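Local coordinates for protein C alpha-dehydrogenase (PDB 4YA6) that is a short-chain dehydrogenase that probably oxidises an alcohol substrate with NAD(+) as hydride acceptor, at residues A[63-68]-A[112-117]. Residues are numbered along the deposited sequence; the frame is centred on the assembly and turned at random.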
loop_
_atom_site.group_PDB
_atom_site.type_symbol
_atom_site.label_atom_id
_atom_site.label_comp_id
_atom_site.label_asym_id
_atom_site.label_seq_id
_atom_site.Cartn_x
_atom_site.Cartn_y
_atom_site.Cartn_z
ATOM N N LEU A 63 -16.716 -14.898 -13.658
ATOM C CA LEU A 63 -16.808 -13.570 -13.065
ATOM C C LEU A 63 -15.601 -12.700 -13.392
ATOM O O LEU A 63 -14.457 -13.108 -13.195
ATOM C CB LEU A 63 -16.959 -13.688 -11.544
ATOM C CG LEU A 63 -16.832 -12.390 -10.735
ATOM C CD1 LEU A 63 -17.930 -11.409 -11.114
ATOM C CD2 LEU A 63 -16.859 -12.683 -9.244
ATOM N N ASP A 64 -15.876 -11.503 -13.902
ATOM C CA ASP A 64 -14.885 -10.437 -13.980
ATOM C C ASP A 64 -14.988 -9.627 -12.691
ATOM O O ASP A 64 -15.933 -8.862 -12.511
ATOM C CB ASP A 64 -15.133 -9.557 -15.209
ATOM C CG ASP A 64 -14.107 -8.443 -15.360
ATOM O OD1 ASP A 64 -13.287 -8.234 -14.440
ATOM O OD2 ASP A 64 -14.130 -7.763 -16.406
ATOM N N LEU A 65 -14.021 -9.792 -11.793
ATOM C CA LEU A 65 -14.163 -9.248 -10.445
ATOM C C LEU A 65 -14.050 -7.722 -10.416
ATOM O O LEU A 65 -14.299 -7.103 -9.380
ATOM C CB LEU A 65 -13.133 -9.879 -9.501
ATOM C CG LEU A 65 -11.690 -9.377 -9.495
ATOM C CD1 LEU A 65 -10.896 -10.155 -8.453
ATOM C CD2 LEU A 65 -11.037 -9.494 -10.858
ATOM N N THR A 66 -13.692 -7.118 -11.548
ATOM C CA THR A 66 -13.688 -5.660 -11.662
ATOM C C THR A 66 -15.092 -5.133 -11.957
ATOM O O THR A 66 -15.324 -3.923 -11.939
ATOM C CB THR A 66 -12.731 -5.164 -12.766
ATOM O OG1 THR A 66 -13.260 -5.494 -14.057
ATOM C CG2 THR A 66 -11.342 -5.774 -12.600
ATOM N N ASP A 67 -16.017 -6.050 -12.235
ATOM C CA ASP A 67 -17.417 -5.711 -12.480
ATOM C C ASP A 67 -18.201 -5.855 -11.179
ATOM O O ASP A 67 -18.538 -6.964 -10.768
ATOM C CB ASP A 67 -18.006 -6.611 -13.576
ATOM C CG ASP A 67 -19.407 -6.187 -14.012
ATOM O OD1 ASP A 67 -20.171 -5.637 -13.190
ATOM O OD2 ASP A 67 -19.750 -6.417 -15.192
ATOM N N ARG A 68 -18.494 -4.726 -10.540
ATOM C CA ARG A 68 -19.139 -4.721 -9.230
ATOM C C ARG A 68 -20.531 -5.347 -9.257
ATOM O O ARG A 68 -20.899 -6.091 -8.346
ATOM C CB ARG A 68 -19.216 -3.289 -8.697
ATOM C CG ARG A 68 -17.889 -2.799 -8.144
ATOM C CD ARG A 68 -17.792 -1.284 -8.106
ATOM N NE ARG A 68 -16.485 -0.851 -7.615
ATOM C CZ ARG A 68 -16.091 0.416 -7.540
ATOM N NH1 ARG A 68 -16.899 1.395 -7.925
ATOM N NH2 ARG A 68 -14.884 0.705 -7.076
ATOM N N MET A 112 -4.257 -2.090 -11.371
ATOM C CA MET A 112 -4.944 -1.467 -10.242
ATOM C C MET A 112 -6.364 -2.011 -10.098
ATOM O O MET A 112 -6.821 -2.297 -8.991
ATOM C CB MET A 112 -4.988 0.053 -10.410
ATOM C CG MET A 112 -3.696 0.752 -10.041
ATOM S SD MET A 112 -3.423 0.777 -8.259
ATOM C CE MET A 112 -1.644 0.808 -8.226
ATOM N N ASP A 113 -7.056 -2.152 -11.220
ATOM C CA ASP A 113 -8.452 -2.575 -11.198
ATOM C C ASP A 113 -8.574 -4.012 -10.695
ATOM O O ASP A 113 -9.398 -4.310 -9.832
ATOM C CB ASP A 113 -9.072 -2.437 -12.595
ATOM C CG ASP A 113 -10.583 -2.261 -12.559
ATOM O OD1 ASP A 113 -11.149 -2.052 -11.466
ATOM O OD2 ASP A 113 -11.207 -2.315 -13.640
ATOM N N VAL A 114 -7.743 -4.906 -11.217
ATOM C CA VAL A 114 -7.812 -6.303 -10.809
ATOM C C VAL A 114 -7.278 -6.507 -9.392
ATOM O O VAL A 114 -7.955 -7.096 -8.552
ATOM C CB VAL A 114 -7.027 -7.216 -11.772
ATOM C CG1 VAL A 114 -7.067 -8.664 -11.293
ATOM C CG2 VAL A 114 -7.600 -7.113 -13.177
ATOM N N ASN A 115 -6.068 -6.022 -9.126
ATOM C CA ASN A 115 -5.391 -6.331 -7.869
ATOM C C ASN A 115 -5.942 -5.569 -6.672
ATOM O O ASN A 115 -5.977 -6.104 -5.566
ATOM C CB ASN A 115 -3.890 -6.062 -7.997
ATOM C CG ASN A 115 -3.204 -7.037 -8.932
ATOM O OD1 ASN A 115 -3.846 -7.919 -9.504
ATOM N ND2 ASN A 115 -1.895 -6.879 -9.099
ATOM N N VAL A 116 -6.371 -4.327 -6.883
ATOM C CA VAL A 116 -6.868 -3.512 -5.778
ATOM C C VAL A 116 -8.392 -3.434 -5.786
ATOM O O VAL A 116 -9.030 -3.809 -4.807
ATOM C CB VAL A 116 -6.282 -2.091 -5.810
ATOM C CG1 VAL A 116 -6.664 -1.336 -4.541
ATOM C CG2 VAL A 116 -4.768 -2.148 -5.948
ATOM N N ASN A 117 -8.984 -2.946 -6.871
ATOM C CA ASN A 117 -10.439 -2.846 -6.926
ATOM C C ASN A 117 -11.088 -4.224 -6.853
ATOM O O ASN A 117 -12.174 -4.371 -6.295
ATOM C CB ASN A 117 -10.899 -2.116 -8.189
ATOM C CG ASN A 117 -10.840 -0.608 -8.047
ATOM O OD1 ASN A 117 -10.946 -0.068 -6.945
ATOM N ND2 ASN A 117 -10.679 0.083 -9.169
HETATM O O HOH W 1 -13.782 -2.316 -10.388
HETATM O O HOH W 2 -13.182 -0.951 -5.911
#
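Thr66 and Val114 bring the two backbones closest, with CA atoms 6.0 Å apart, where the type I turn Asp64 to Asp67 faces helix 105-133. Thr66 has the largest share of the packing. Its CB and CG2 lie against the carboxylate of Asp113, which crosses it at about a right angle; Thr66 CB is 3.3 Å from Asp113 OD2. Thr66 OG1 lies between the backbone N and the carbonyl carbon (chi1 71°), which leaves CG2 anti to the carbonyl carbon and facing the helix. There Thr66 CG2 also meets Val114 CG2 at 4.0 Å. Thr66 OG1 turns back to hydrogen-bond Asp64 OD1 at 2.8 Å. The Thr66 backbone N reaches the same oxygen from the same face of the carboxylate, closing an Asx turn. Two bonds thus hold this oxygen of Asp64, a residue of the NADH site, as is Leu65. Leu65 CD2 touches Val114 CG1 at 4.1 Å.

No direct hydrogen bond joins the segments; two waters do so instead. One donates to Thr66 O and to Asp113 OD1. Asp113 OD1 also accepts from Asn117 ND2, one helical turn on, at 3.2 Å, with the donor tilted out of the carboxylate plane. The other water lies at the edge of the Arg68 guanidinium, in its plane, and links NH2 to Asn117 OD1. An alanine in place of Asp113 would probably leave Asn117 ND2 and the first water without their acceptor, and Thr66 without the carboxylate it packs on.

The Arg68 guanidinium is also held by Asn121, through NE, and by a salt bridge from NH2 to Asp109 of the second subunit. Asn121 bonds Leu65 O as well. In this Rossmann fold, the contact ties the loop between edge strand 57-62 and helix 68-81 to helix 105-133, at the subunit interface.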